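Local coordinates for protein CRISPR system Cmr subunit Cmr6 (PDB 4W8V) that binds RNA as a subunit of the type III-B Cmr ribonucleoprotein complex, capping it together with Cmr1 in CRISPR-based antiviral defence, at residues L229-K234 with G240-Y245; R60-Y65 with F219-L224; G91-I96 with E128-F133. All coordinates share one frame; numbering follows the deposited sequence.

Contact 1: L229-K234 with G240-Y245; sequences LGVGAK and GRLVEY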
ATOM      1  N   LEU A 229       7.896   1.752  -1.033  1.00 56.23           N
ATOM      2  CA  LEU A 229       6.997   2.485  -1.932  1.00 57.80           C
ATOM      3  C   LEU A 229       6.362   3.706  -1.259  1.00 60.91           C
ATOM      4  O   LEU A 229       6.321   4.787  -1.825  1.00 54.27           O
ATOM      5  CB  LEU A 229       5.907   1.556  -2.463  1.00 48.92           C
ATOM      6  CG  LEU A 229       6.468   0.366  -3.253  1.00 61.50           C
ATOM      7  CD1 LEU A 229       5.369  -0.528  -3.807  1.00 66.40           C
ATOM      8  CD2 LEU A 229       7.346   0.865  -4.378  1.00 59.09           C
ATOM      9  N   GLY A 230       5.866   3.533  -0.040  1.00 60.24           N
ATOM     10  CA  GLY A 230       5.299   4.657   0.677  1.00 57.62           C
ATOM     11  C   GLY A 230       3.791   4.773   0.557  1.00 66.39           C
ATOM     12  O   GLY A 230       3.183   4.259  -0.392  1.00 61.28           O
ATOM     13  N   VAL A 231       3.188   5.446   1.535  1.00 61.14           N
ATOM     14  CA  VAL A 231       1.767   5.761   1.505  1.00 54.13           C
ATOM     15  C   VAL A 231       1.579   7.263   1.596  1.00 56.15           C
ATOM     16  O   VAL A 231       2.533   8.012   1.853  1.00 50.23           O
ATOM     17  CB  VAL A 231       1.000   5.098   2.667  1.00 54.45           C
ATOM     18  CG1 VAL A 231       0.686   3.641   2.361  1.00 49.23           C
ATOM     19  CG2 VAL A 231       1.795   5.248   3.964  1.00 50.03           C
ATOM     20  N   GLY A 232       0.342   7.703   1.395  1.00 51.43           N
ATOM     21  CA  GLY A 232       0.045   9.120   1.372  1.00 53.26           C
ATOM     22  C   GLY A 232       0.392   9.668   0.005  1.00 56.86           C
ATOM     23  O   GLY A 232       0.583   8.905  -0.947  1.00 60.45           O
ATOM     24  N   ALA A 233       0.516  10.988  -0.078  1.00 54.19           N
ATOM     25  CA  ALA A 233       0.756  11.668  -1.337  1.00 52.54           C
ATOM     26  C   ALA A 233       2.233  12.015  -1.516  1.00 61.77           C
ATOM     27  O   ALA A 233       3.027  11.943  -0.557  1.00 55.42           O
ATOM     28  CB  ALA A 233      -0.078  12.924  -1.412  1.00 49.29           C
ATOM     29  N   LYS A 234       2.592  12.367  -2.752  1.00 52.61           N
ATOM     30  CA  LYS A 234       3.959  12.743  -3.111  1.00 43.38           C
ATOM     31  C   LYS A 234       4.988  11.673  -2.753  1.00 49.01           C
ATOM     32  O   LYS A 234       6.132  11.978  -2.427  1.00 52.54           O
ATOM     33  CB  LYS A 234       4.325  14.070  -2.434  1.00 48.10           C
ATOM     34  CG  LYS A 234       3.495  15.233  -2.925  1.00 64.60           C
ATOM     35  CD  LYS A 234       4.132  16.563  -2.552  1.00 79.87           C
ATOM     36  CE  LYS A 234       3.895  16.905  -1.088  1.00 89.10           C
ATOM     37  NZ  LYS A 234       4.499  18.218  -0.695  1.00 92.04           N
ATOM     38  N   GLY A 240       6.306   9.677   2.826  1.00 57.54           N
ATOM     39  CA  GLY A 240       5.432   8.594   3.233  1.00 57.09           C
ATOM     40  C   GLY A 240       6.028   7.218   3.477  1.00 56.34           C
ATOM     41  O   GLY A 240       5.292   6.236   3.477  1.00 56.14           O
ATOM     42  N   ARG A 241       7.336   7.128   3.695  1.00 49.91           N
ATOM     43  CA  ARG A 241       7.940   5.847   4.017  1.00 53.14           C
ATOM     44  C   ARG A 241       7.817   5.547   5.528  1.00 58.45           C
ATOM     45  O   ARG A 241       8.127   6.397   6.353  1.00 60.22           O
ATOM     46  CB  ARG A 241       9.422   5.821   3.625  1.00 55.66           C
ATOM     47  CG  ARG A 241       9.726   6.020   2.164  1.00 65.20           C
ATOM     48  CD  ARG A 241       8.791   5.226   1.269  1.00 64.48           C
ATOM     49  NE  ARG A 241       9.280   5.148  -0.106  1.00 65.20           N
ATOM     50  CZ  ARG A 241       9.009   6.039  -1.050  1.00 70.60           C
ATOM     51  NH1 ARG A 241       9.495   5.873  -2.266  1.00 71.77           N
ATOM     52  NH2 ARG A 241       8.254   7.095  -0.784  1.00 70.14           N
ATOM     53  N   LEU A 242       7.387   4.339   5.885  1.00 63.96           N
ATOM     54  CA  LEU A 242       7.317   3.943   7.303  1.00 64.66           C
ATOM     55  C   LEU A 242       8.149   2.683   7.573  1.00 70.70           C
ATOM     56  O   LEU A 242       8.160   1.765   6.746  1.00 72.24           O
ATOM     57  CB  LEU A 242       5.863   3.710   7.748  1.00 51.39           C
ATOM     58  CG  LEU A 242       5.000   4.953   7.971  1.00 60.46           C
ATOM     59  CD1 LEU A 242       4.184   5.294   6.744  1.00 52.98           C
ATOM     60  CD2 LEU A 242       4.082   4.785   9.204  1.00 56.02           C
ATOM     61  N   VAL A 243       8.846   2.645   8.716  1.00 61.50           N
ATOM     62  CA  VAL A 243       9.639   1.472   9.080  1.00 59.91           C
ATOM     63  C   VAL A 243       9.342   0.986  10.507  1.00 60.74           C
ATOM     64  O   VAL A 243       9.097   1.787  11.404  1.00 61.98           O
ATOM     65  CB  VAL A 243      11.164   1.748   8.934  1.00 71.53           C
ATOM     66  CG1 VAL A 243      11.496   2.185   7.508  1.00 72.80           C
ATOM     67  CG2 VAL A 243      11.650   2.798   9.939  1.00 59.51           C
ATOM     68  N   GLU A 244       9.334  -0.331  10.693  1.00 64.56           N
ATOM     69  CA  GLU A 244       9.089  -0.946  12.000  1.00 74.10           C
ATOM     70  C   GLU A 244      10.156  -0.529  13.018  1.00 78.34           C
ATOM     71  O   GLU A 244      11.305  -0.310  12.648  1.00 77.84           O
ATOM     72  CB  GLU A 244       9.056  -2.474  11.869  1.00 78.98           C
ATOM     73  CG  GLU A 244       8.297  -3.201  12.975  1.00 80.81           C
ATOM     74  CD  GLU A 244       8.092  -4.682  12.672  1.00 85.18           C
ATOM     75  OE1 GLU A 244       8.617  -5.156  11.639  1.00 84.29           O
ATOM     76  OE2 GLU A 244       7.406  -5.371  13.463  1.00 89.46           O
ATOM     77  N   TYR A 245       9.766  -0.402  14.287  1.00 76.56           N
ATOM     78  CA  TYR A 245      10.716  -0.134  15.368  1.00 80.47           C
ATOM     79  C   TYR A 245      10.401  -0.951  16.616  1.00 97.06           C
ATOM     80  O   TYR A 245       9.380  -1.637  16.662  1.00 86.36           O
ATOM     81  CB  TYR A 245      10.750   1.357  15.720  1.00 84.10           C
ATOM     82  CG  TYR A 245       9.542   1.875  16.477  1.00 84.34           C
ATOM     83  CD1 TYR A 245       8.406   2.290  15.799  1.00 80.72           C
ATOM     84  CD2 TYR A 245       9.551   1.984  17.870  1.00 83.57           C
ATOM     85  CE1 TYR A 245       7.304   2.774  16.472  1.00 83.12           C
ATOM     86  CE2 TYR A 245       8.446   2.468  18.557  1.00 82.09           C
ATOM     87  CZ  TYR A 245       7.320   2.863  17.844  1.00 89.71           C
ATOM     88  OH  TYR A 245       6.204   3.352  18.490  1.00 84.78           O
TER
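Gly230, Val231 and Gly240 belong to the glycine-rich loop characteristic of RAMP proteins, which here joins helix 212-228 to the edge strand 242-244 of a ferredoxin-like domain. The loop doubles back on itself, and Val231 N donates to Gly240 O at 3.0 Å with a fairly straight N-H of 162°, the donor tilted out of the carbonyl plane. Gly230 CA approaches the same oxygen, Gly240 O, at 3.2 Å in a weaker CA-H...O contact, and in another Gly240 CA lies 3.3 Å from Val231 O. Such backbone approach suits glycine; both residues have positive phi and no side chain to keep the two arms of the loop apart. Beside them Val231 CG2 meets Leu242 CD1 at 3.7 Å, the two branched side chains crossing at about a right angle, while Val231 also packs on Val58 of helix 52-68. The Arg241 chain, bent at chi2 (-43°), folds its guanidinium back so that Leu229 O stands 3.0 Å above the plane, over its centre. That oxygen makes no hydrogen bond with the group, whose NH2 donates to Thr235 O. The carbonyl therefore probably meets the positive charge through a face-on electrostatic attraction.

Contact 2: R60-Y65 with F219-L224; sequences RHLTYY and FSLVKL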
ATOM      1  N   ARG A  60      -0.952  -4.227  -2.990  1.00 55.38           N
ATOM      2  CA  ARG A  60      -1.380  -4.701  -4.308  1.00 68.24           C
ATOM      3  C   ARG A  60      -0.384  -4.293  -5.401  1.00 59.19           C
ATOM      4  O   ARG A  60       0.078  -5.106  -6.192  1.00 60.09           O
ATOM      5  CB  ARG A  60      -2.735  -4.101  -4.712  1.00 64.97           C
ATOM      6  CG  ARG A  60      -4.013  -4.726  -4.218  1.00 69.93           C
ATOM      7  CD  ARG A  60      -5.144  -4.047  -5.010  1.00 68.05           C
ATOM      8  NE  ARG A  60      -6.481  -4.232  -4.454  1.00 78.60           N
ATOM      9  CZ  ARG A  60      -7.306  -5.213  -4.800  1.00 78.17           C
ATOM     10  NH1 ARG A  60      -6.920  -6.118  -5.683  1.00 76.32           N
ATOM     11  NH2 ARG A  60      -8.507  -5.303  -4.250  1.00 95.27           N
ATOM     12  N   HIS A  61      -0.112  -2.995  -5.441  1.00 50.00           N
ATOM     13  CA  HIS A  61       0.726  -2.383  -6.455  1.00 52.08           C
ATOM     14  C   HIS A  61       2.091  -3.020  -6.498  1.00 52.82           C
ATOM     15  O   HIS A  61       2.614  -3.329  -7.572  1.00 61.11           O
ATOM     16  CB  HIS A  61       0.861  -0.883  -6.187  1.00 48.34           C
ATOM     17  CG  HIS A  61       1.681  -0.151  -7.201  1.00 56.96           C
ATOM     18  ND1 HIS A  61       3.061  -0.138  -7.174  1.00 66.04           N
ATOM     19  CD2 HIS A  61       1.320   0.633  -8.247  1.00 55.90           C
ATOM     20  CE1 HIS A  61       3.513   0.600  -8.176  1.00 65.97           C
ATOM     21  NE2 HIS A  61       2.481   1.080  -8.836  1.00 57.33           N
ATOM     22  N   LEU A  62       2.661  -3.216  -5.318  1.00 58.39           N
ATOM     23  CA  LEU A  62       3.945  -3.879  -5.167  1.00 54.66           C
ATOM     24  C   LEU A  62       3.951  -5.218  -5.886  1.00 60.65           C
ATOM     25  O   LEU A  62       4.882  -5.521  -6.642  1.00 63.18           O
ATOM     26  CB  LEU A  62       4.267  -4.076  -3.684  1.00 52.87           C
ATOM     27  CG  LEU A  62       5.490  -4.919  -3.327  1.00 57.71           C
ATOM     28  CD1 LEU A  62       6.751  -4.357  -3.933  1.00 55.36           C
ATOM     29  CD2 LEU A  62       5.632  -5.008  -1.813  1.00 75.54           C
ATOM     30  N   THR A  63       2.901  -6.009  -5.666  1.00 59.99           N
ATOM     31  CA  THR A  63       2.869  -7.361  -6.209  1.00 62.31           C
ATOM     32  C   THR A  63       2.640  -7.384  -7.718  1.00 63.15           C
ATOM     33  O   THR A  63       3.060  -8.325  -8.386  1.00 67.28           O
ATOM     34  CB  THR A  63       1.786  -8.223  -5.527  1.00 56.59           C
ATOM     35  OG1 THR A  63       0.494  -7.817  -5.978  1.00 64.59           O
ATOM     36  CG2 THR A  63       1.866  -8.071  -4.008  1.00 62.86           C
ATOM     37  N   TYR A  64       1.972  -6.371  -8.262  1.00 58.93           N
ATOM     38  CA  TYR A  64       1.757  -6.339  -9.710  1.00 66.79           C
ATOM     39  C   TYR A  64       3.057  -5.940 -10.377  1.00 63.35           C
ATOM     40  O   TYR A  64       3.351  -6.354 -11.487  1.00 65.43           O
ATOM     41  CB  TYR A  64       0.652  -5.367 -10.109  1.00 58.91           C
ATOM     42  CG  TYR A  64      -0.653  -5.557  -9.387  1.00 61.97           C
ATOM     43  CD1 TYR A  64      -1.039  -6.801  -8.921  1.00 64.81           C
ATOM     44  CD2 TYR A  64      -1.500  -4.481  -9.165  1.00 57.40           C
ATOM     45  CE1 TYR A  64      -2.227  -6.966  -8.261  1.00 66.49           C
ATOM     46  CE2 TYR A  64      -2.691  -4.639  -8.514  1.00 59.03           C
ATOM     47  CZ  TYR A  64      -3.052  -5.882  -8.064  1.00 60.74           C
ATOM     48  OH  TYR A  64      -4.242  -6.037  -7.408  1.00 59.97           O
ATOM     49  N   TYR A  65       3.816  -5.108  -9.674  1.00 54.96           N
ATOM     50  CA  TYR A  65       5.100  -4.641 -10.144  1.00 55.39           C
ATOM     51  C   TYR A  65       6.099  -5.790 -10.233  1.00 65.74           C
ATOM     52  O   TYR A  65       6.793  -5.959 -11.240  1.00 66.53           O
ATOM     53  CB  TYR A  65       5.609  -3.544  -9.222  1.00 55.42           C
ATOM     54  CG  TYR A  65       6.930  -2.934  -9.601  1.00 63.11           C
ATOM     55  CD1 TYR A  65       8.131  -3.460  -9.118  1.00 72.83           C
ATOM     56  CD2 TYR A  65       6.983  -1.810 -10.404  1.00 64.65           C
ATOM     57  CE1 TYR A  65       9.351  -2.888  -9.452  1.00 70.95           C
ATOM     58  CE2 TYR A  65       8.194  -1.230 -10.748  1.00 63.61           C
ATOM     59  CZ  TYR A  65       9.372  -1.767 -10.267  1.00 75.52           C
ATOM     60  OH  TYR A  65      10.570  -1.180 -10.611  1.00 78.33           O
ATOM     61  N   PHE A 219       1.374  -9.429   5.948  1.00 66.55           N
ATOM     62  CA  PHE A 219       2.030  -8.453   6.799  1.00 59.99           C
ATOM     63  C   PHE A 219       3.423  -8.124   6.274  1.00 63.83           C
ATOM     64  O   PHE A 219       3.880  -6.986   6.350  1.00 66.50           O
ATOM     65  CB  PHE A 219       2.108  -8.978   8.238  1.00 54.42           C
ATOM     66  CG  PHE A 219       2.644  -7.974   9.213  1.00 60.09           C
ATOM     67  CD1 PHE A 219       1.861  -6.905   9.632  1.00 57.33           C
ATOM     68  CD2 PHE A 219       3.934  -8.079   9.693  1.00 65.47           C
ATOM     69  CE1 PHE A 219       2.357  -5.966  10.514  1.00 52.50           C
ATOM     70  CE2 PHE A 219       4.438  -7.148  10.591  1.00 65.01           C
ATOM     71  CZ  PHE A 219       3.646  -6.090  11.001  1.00 66.66           C
ATOM     72  N   SER A 220       4.088  -9.133   5.733  1.00 68.26           N
ATOM     73  CA  SER A 220       5.448  -8.980   5.247  1.00 71.76           C
ATOM     74  C   SER A 220       5.457  -8.145   3.972  1.00 65.07           C
ATOM     75  O   SER A 220       6.349  -7.337   3.747  1.00 63.72           O
ATOM     76  CB  SER A 220       6.078 -10.350   5.006  1.00 72.48           C
ATOM     77  OG  SER A 220       6.482 -10.931   6.228  1.00 75.45           O
ATOM     78  N   LEU A 221       4.436  -8.333   3.152  1.00 61.15           N
ATOM     79  CA  LEU A 221       4.279  -7.516   1.973  1.00 65.72           C
ATOM     80  C   LEU A 221       3.995  -6.068   2.373  1.00 59.27           C
ATOM     81  O   LEU A 221       4.523  -5.143   1.774  1.00 55.95           O
ATOM     82  CB  LEU A 221       3.170  -8.081   1.080  1.00 73.84           C
ATOM     83  CG  LEU A 221       3.540  -9.368   0.337  1.00 72.45           C
ATOM     84  CD1 LEU A 221       2.363  -9.877  -0.461  1.00 66.90           C
ATOM     85  CD2 LEU A 221       4.757  -9.137  -0.567  1.00 69.25           C
ATOM     86  N   VAL A 222       3.192  -5.873   3.410  1.00 58.50           N
ATOM     87  CA  VAL A 222       2.826  -4.526   3.844  1.00 53.48           C
ATOM     88  C   VAL A 222       4.053  -3.773   4.358  1.00 65.75           C
ATOM     89  O   VAL A 222       4.260  -2.592   4.034  1.00 62.33           O
ATOM     90  CB  VAL A 222       1.734  -4.596   4.927  1.00 56.55           C
ATOM     91  CG1 VAL A 222       1.645  -3.297   5.725  1.00 53.48           C
ATOM     92  CG2 VAL A 222       0.400  -4.951   4.294  1.00 54.38           C
ATOM     93  N   LYS A 223       4.867  -4.476   5.148  1.00 65.63           N
ATOM     94  CA  LYS A 223       6.162  -3.993   5.589  1.00 60.30           C
ATOM     95  C   LYS A 223       6.982  -3.524   4.409  1.00 63.21           C
ATOM     96  O   LYS A 223       7.501  -2.406   4.388  1.00 54.97           O
ATOM     97  CB  LYS A 223       6.942  -5.100   6.318  1.00 72.30           C
ATOM     98  CG  LYS A 223       6.967  -5.015   7.833  1.00 89.58           C
ATOM     99  CD  LYS A 223       7.757  -6.181   8.451  1.00 93.18           C
ATOM    100  CE  LYS A 223       9.263  -5.945   8.375  1.00 90.92           C
ATOM    101  NZ  LYS A 223       9.703  -4.846   9.282  1.00 91.61           N
ATOM    102  N   LEU A 224       7.143  -4.432   3.456  1.00 57.50           N
ATOM    103  CA  LEU A 224       7.924  -4.184   2.263  1.00 68.28           C
ATOM    104  C   LEU A 224       7.413  -2.936   1.550  1.00 57.46           C
ATOM    105  O   LEU A 224       8.179  -2.057   1.165  1.00 64.43           O
ATOM    106  CB  LEU A 224       7.860  -5.412   1.351  1.00 69.79           C
ATOM    107  CG  LEU A 224       8.715  -5.511   0.096  1.00 74.60           C
ATOM    108  CD1 LEU A 224      10.160  -5.134   0.384  1.00 76.25           C
ATOM    109  CD2 LEU A 224       8.611  -6.933  -0.419  1.00 72.35           C
TER
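Leu221 is the first residue along 219-224 to reach across to helix 52-68, where it meets both Leu62 and Thr63. Its CG lies anti to the carbonyl carbon (chi1 -73°), and from there the two methyls divide the work: CD1 runs across Thr63 CG2 at 4.0 Å, and CD2 faces Leu62 CD2 at the looser distance of 4.4 Å. The backbone takes part as well, since Leu221 O is 3.8 Å from Leu62 CD2. Thr63 can offer a methyl to this apolar surface because its hydroxyl is engaged within its own helix, OG1 donating to Arg60 O at 2.8 Å. Arg60 O accepts this bond as well as that of Tyr64 N, which satisfies the hydroxyl in a buried place and leaves CG2 for the leucine.

Val222, next in order, packs on an earlier part of helix 52-68, at Ile55 and Thr59, and Lys223 forms a salt bridge with Glu244 of strand 242-244. Leu224 then brings its branch point against Leu62, with its CG 3.7 Å from Leu62 CD2 and the two side chains at about a right angle. A single leucine methyl thus fits between Leu221 and Leu224, three residues apart on one face of the helix.

The axes of the two short segments pass 9.9 Å apart at 89°, so the helices meet over a brief patch of mainly apolar side chains, with no hydrogen bond across it. Around it, Phe113 of helix 108-116 and Phe117 cover Leu221, so that helix 212-228 touches helices 52-68 and 108-116 while its lysine ties it to the edge strand 242-244.

Contact 3: G91-I96 with E128-F133; sequences GDPKEI and ELIRIF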
ATOM      1  N   GLY A  91      -9.977  -8.854 -13.964  1.00 76.83           N
ATOM      2  CA  GLY A  91     -10.229 -10.137 -14.591  1.00 71.71           C
ATOM      3  C   GLY A  91      -9.872 -11.328 -13.732  1.00 72.15           C
ATOM      4  O   GLY A  91      -9.988 -11.284 -12.504  1.00 77.39           O
ATOM      5  N   ASP A  92      -9.449 -12.400 -14.394  1.00 71.47           N
ATOM      6  CA  ASP A  92      -9.012 -13.623 -13.738  1.00 82.20           C
ATOM      7  C   ASP A  92      -7.495 -13.691 -13.779  1.00 83.42           C
ATOM      8  O   ASP A  92      -6.918 -13.939 -14.833  1.00 87.35           O
ATOM      9  CB  ASP A  92      -9.624 -14.850 -14.428  1.00 93.66           C
ATOM     10  CG  ASP A  92      -9.305 -16.157 -13.714  1.00100.26           C
ATOM     11  OD1 ASP A  92      -8.554 -16.150 -12.716  1.00105.17           O
ATOM     12  OD2 ASP A  92      -9.812 -17.204 -14.167  1.00103.97           O
ATOM     13  N   PRO A  93      -6.839 -13.467 -12.631  1.00 86.92           N
ATOM     14  CA  PRO A  93      -5.373 -13.492 -12.613  1.00 87.28           C
ATOM     15  C   PRO A  93      -4.823 -14.871 -12.965  1.00 90.44           C
ATOM     16  O   PRO A  93      -3.851 -14.968 -13.715  1.00 96.16           O
ATOM     17  CB  PRO A  93      -5.032 -13.113 -11.168  1.00 81.69           C
ATOM     18  CG  PRO A  93      -6.241 -13.493 -10.388  1.00 85.44           C
ATOM     19  CD  PRO A  93      -7.406 -13.235 -11.293  1.00 80.94           C
ATOM     20  N   LYS A  94      -5.458 -15.918 -12.444  1.00 92.86           N
ATOM     21  CA  LYS A  94      -5.025 -17.295 -12.676  1.00 99.98           C
ATOM     22  C   LYS A  94      -4.896 -17.598 -14.168  1.00100.63           C
ATOM     23  O   LYS A  94      -3.885 -18.130 -14.617  1.00104.42           O
ATOM     24  CB  LYS A  94      -6.004 -18.269 -12.021  1.00102.25           C
ATOM     25  CG  LYS A  94      -5.391 -19.596 -11.634  1.00105.17           C
ATOM     26  CD  LYS A  94      -4.274 -19.402 -10.625  1.00111.72           C
ATOM     27  CE  LYS A  94      -3.584 -20.716 -10.313  1.00116.64           C
ATOM     28  NZ  LYS A  94      -4.533 -21.715  -9.753  1.00121.95           N
ATOM     29  N   GLU A  95      -5.922 -17.236 -14.926  1.00105.73           N
ATOM     30  CA  GLU A  95      -5.965 -17.471 -16.363  1.00107.42           C
ATOM     31  C   GLU A  95      -4.893 -16.684 -17.108  1.00109.01           C
ATOM     32  O   GLU A  95      -4.141 -17.246 -17.902  1.00120.52           O
ATOM     33  CB  GLU A  95      -7.353 -17.115 -16.907  1.00118.94           C
ATOM     34  N   ILE A  96      -4.822 -15.384 -16.842  1.00 96.49           N
ATOM     35  CA  ILE A  96      -3.943 -14.493 -17.594  1.00 95.64           C
ATOM     36  C   ILE A  96      -2.463 -14.701 -17.274  1.00 90.91           C
ATOM     37  O   ILE A  96      -1.608 -14.556 -18.151  1.00 92.86           O
ATOM     38  CB  ILE A  96      -4.313 -13.010 -17.346  1.00102.69           C
ATOM     39  CG1 ILE A  96      -5.819 -12.804 -17.539  1.00107.63           C
ATOM     40  CG2 ILE A  96      -3.527 -12.091 -18.273  1.00103.13           C
ATOM     41  CD1 ILE A  96      -6.252 -11.358 -17.606  1.00106.45           C
ATOM     42  N   GLU A 128      -2.385 -17.705  -3.398  1.00 74.86           N
ATOM     43  CA  GLU A 128      -2.282 -17.081  -2.088  1.00 82.06           C
ATOM     44  C   GLU A 128      -2.582 -15.593  -2.194  1.00 81.10           C
ATOM     45  O   GLU A 128      -3.163 -15.006  -1.280  1.00 77.98           O
ATOM     46  CB  GLU A 128      -0.901 -17.321  -1.479  1.00 84.83           C
ATOM     47  CG  GLU A 128      -0.653 -18.772  -1.073  1.00 94.21           C
ATOM     48  CD  GLU A 128       0.393 -18.911   0.014  1.00103.69           C
ATOM     49  OE1 GLU A 128       1.578 -18.656  -0.271  1.00109.01           O
ATOM     50  OE2 GLU A 128       0.031 -19.271   1.157  1.00110.10           O
ATOM     51  N   LEU A 129      -2.202 -14.997  -3.323  1.00 73.75           N
ATOM     52  CA  LEU A 129      -2.433 -13.575  -3.563  1.00 73.52           C
ATOM     53  C   LEU A 129      -3.891 -13.323  -3.907  1.00 74.90           C
ATOM     54  O   LEU A 129      -4.456 -12.303  -3.518  1.00 75.41           O
ATOM     55  CB  LEU A 129      -1.535 -13.050  -4.689  1.00 61.01           C
ATOM     56  CG  LEU A 129      -0.036 -12.999  -4.414  1.00 62.64           C
ATOM     57  CD1 LEU A 129       0.743 -12.747  -5.687  1.00 69.28           C
ATOM     58  CD2 LEU A 129       0.277 -11.928  -3.388  1.00 66.87           C
ATOM     59  N   ILE A 130      -4.490 -14.249  -4.652  1.00 68.84           N
ATOM     60  CA  ILE A 130      -5.928 -14.231  -4.861  1.00 71.24           C
ATOM     61  C   ILE A 130      -6.638 -14.250  -3.502  1.00 76.05           C
ATOM     62  O   ILE A 130      -7.574 -13.494  -3.275  1.00 82.20           O
ATOM     63  CB  ILE A 130      -6.392 -15.416  -5.733  1.00 73.74           C
ATOM     64  CG1 ILE A 130      -5.996 -15.179  -7.196  1.00 77.42           C
ATOM     65  CG2 ILE A 130      -7.901 -15.593  -5.646  1.00 69.17           C
ATOM     66  CD1 ILE A 130      -6.249 -16.366  -8.106  1.00 68.56           C
ATOM     67  N   ARG A 131      -6.168 -15.084  -2.585  1.00 69.19           N
ATOM     68  CA  ARG A 131      -6.796 -15.165  -1.272  1.00 74.27           C
ATOM     69  C   ARG A 131      -6.551 -13.921  -0.412  1.00 81.02           C
ATOM     70  O   ARG A 131      -7.442 -13.481   0.308  1.00 87.69           O
ATOM     71  CB  ARG A 131      -6.309 -16.414  -0.538  1.00 67.32           C
ATOM     72  CG  ARG A 131      -6.716 -17.708  -1.220  1.00 74.33           C
ATOM     73  CD  ARG A 131      -6.074 -18.888  -0.539  1.00 80.71           C
ATOM     74  NE  ARG A 131      -6.299 -18.813   0.896  1.00 86.41           N
ATOM     75  CZ  ARG A 131      -5.465 -19.290   1.810  1.00 86.48           C
ATOM     76  NH1 ARG A 131      -4.340 -19.889   1.439  1.00 81.90           N
ATOM     77  NH2 ARG A 131      -5.763 -19.160   3.096  1.00 90.34           N
ATOM     78  N   ILE A 132      -5.349 -13.358  -0.488  1.00 74.23           N
ATOM     79  CA  ILE A 132      -5.002 -12.196   0.324  1.00 62.45           C
ATOM     80  C   ILE A 132      -5.829 -10.967  -0.042  1.00 62.71           C
ATOM     81  O   ILE A 132      -6.425 -10.331   0.834  1.00 61.73           O
ATOM     82  CB  ILE A 132      -3.500 -11.867   0.203  1.00 65.31           C
ATOM     83  CG1 ILE A 132      -2.670 -12.930   0.928  1.00 64.67           C
ATOM     84  CG2 ILE A 132      -3.187 -10.490   0.781  1.00 60.33           C
ATOM     85  CD1 ILE A 132      -1.171 -12.740   0.790  1.00 62.20           C
ATOM     86  N   PHE A 133      -5.885 -10.658  -1.337  1.00 57.57           N
ATOM     87  CA  PHE A 133      -6.479  -9.417  -1.825  1.00 66.30           C
ATOM     88  C   PHE A 133      -7.905  -9.597  -2.354  1.00 67.84           C
ATOM     89  O   PHE A 133      -8.705  -8.658  -2.352  1.00 70.14           O
ATOM     90  CB  PHE A 133      -5.601  -8.813  -2.928  1.00 64.86           C
ATOM     91  CG  PHE A 133      -4.223  -8.439  -2.465  1.00 69.07           C
ATOM     92  CD1 PHE A 133      -4.026  -7.314  -1.677  1.00 72.98           C
ATOM     93  CD2 PHE A 133      -3.122  -9.208  -2.815  1.00 68.54           C
ATOM     94  CE1 PHE A 133      -2.759  -6.964  -1.243  1.00 69.75           C
ATOM     95  CE2 PHE A 133      -1.853  -8.854  -2.379  1.00 63.77           C
ATOM     96  CZ  PHE A 133      -1.678  -7.735  -1.592  1.00 70.06           C
TER
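Pro93 lays the corner of its ring on the outer arm of Ile130: its CG is 3.6 Å from Ile130 CG1 and 3.7 Å from Ile130 CD1, the ring and the arm meeting at a slant. Ile130 reaches it with CG1 anti to the carbonyl carbon (chi1 -74°) and an extended second torsion (173°), which carries CD1 out from helix 122-133 toward the short helix 93-96. The next residue of helix 93-96, Lys94, lends its aliphatic chain, CB and CD each 4.4 Å from Ile130 CD1. Its charged end is used elsewhere, in a salt bridge with Asp127 just before the segment 128-133, so the aliphatic part borders the apolar contact while the ammonium group adds a second, ionic link between the same two helices.

Proline suits the first turn of helix 93-96, where a backbone N-H has no acceptor within the helix to reach and phi is already close to the value the ring imposes. Asp92 precedes it as N-cap. Its OD1 accepts a weak capping bond from Lys94 N at 3.1 Å, bent to 121°, and its backbone O receives Ile96 N at 3.2 Å. A carboxylate here would also be expected to interact favourably with the positive end of the helix dipole.

Phe88 of helix 77-90 touches Pro93 and also Leu129, and so fills in beside the contact from the preceding helix. Pro93 also meets Thr135, and Ile130 rests on Lys138. The whole is an N-capped helical turn, with proline as its first residue, packed on a longer helix within the helical region inserted between helix 52-68 and strand 143-149 of the RAMP ferredoxin-like fold.

Overall arrangement
Contact 3 closes first along the chain and is nested within the loop closed by contact 2; contact 1 follows, near the C-terminus. Their centres form a rough progression: contact 2 lies 12 Å from contact 1 and 14 Å from contact 3, whereas contacts 1 and 3 are 26 Å apart and do not touch. Contact 2 bridges them, through Leu62 packed on Leu229 and through Thr63 and Leu221 packed on Leu129. Helix 212-228 carries one side of contact 2 and leads into the glycine-rich loop of contact 1. That loop is implicated in RNA binding in other RAMP proteins and probably serves similarly here. All three contacts lie in the C-terminal part of Cmr6, which carries the RAMP fold.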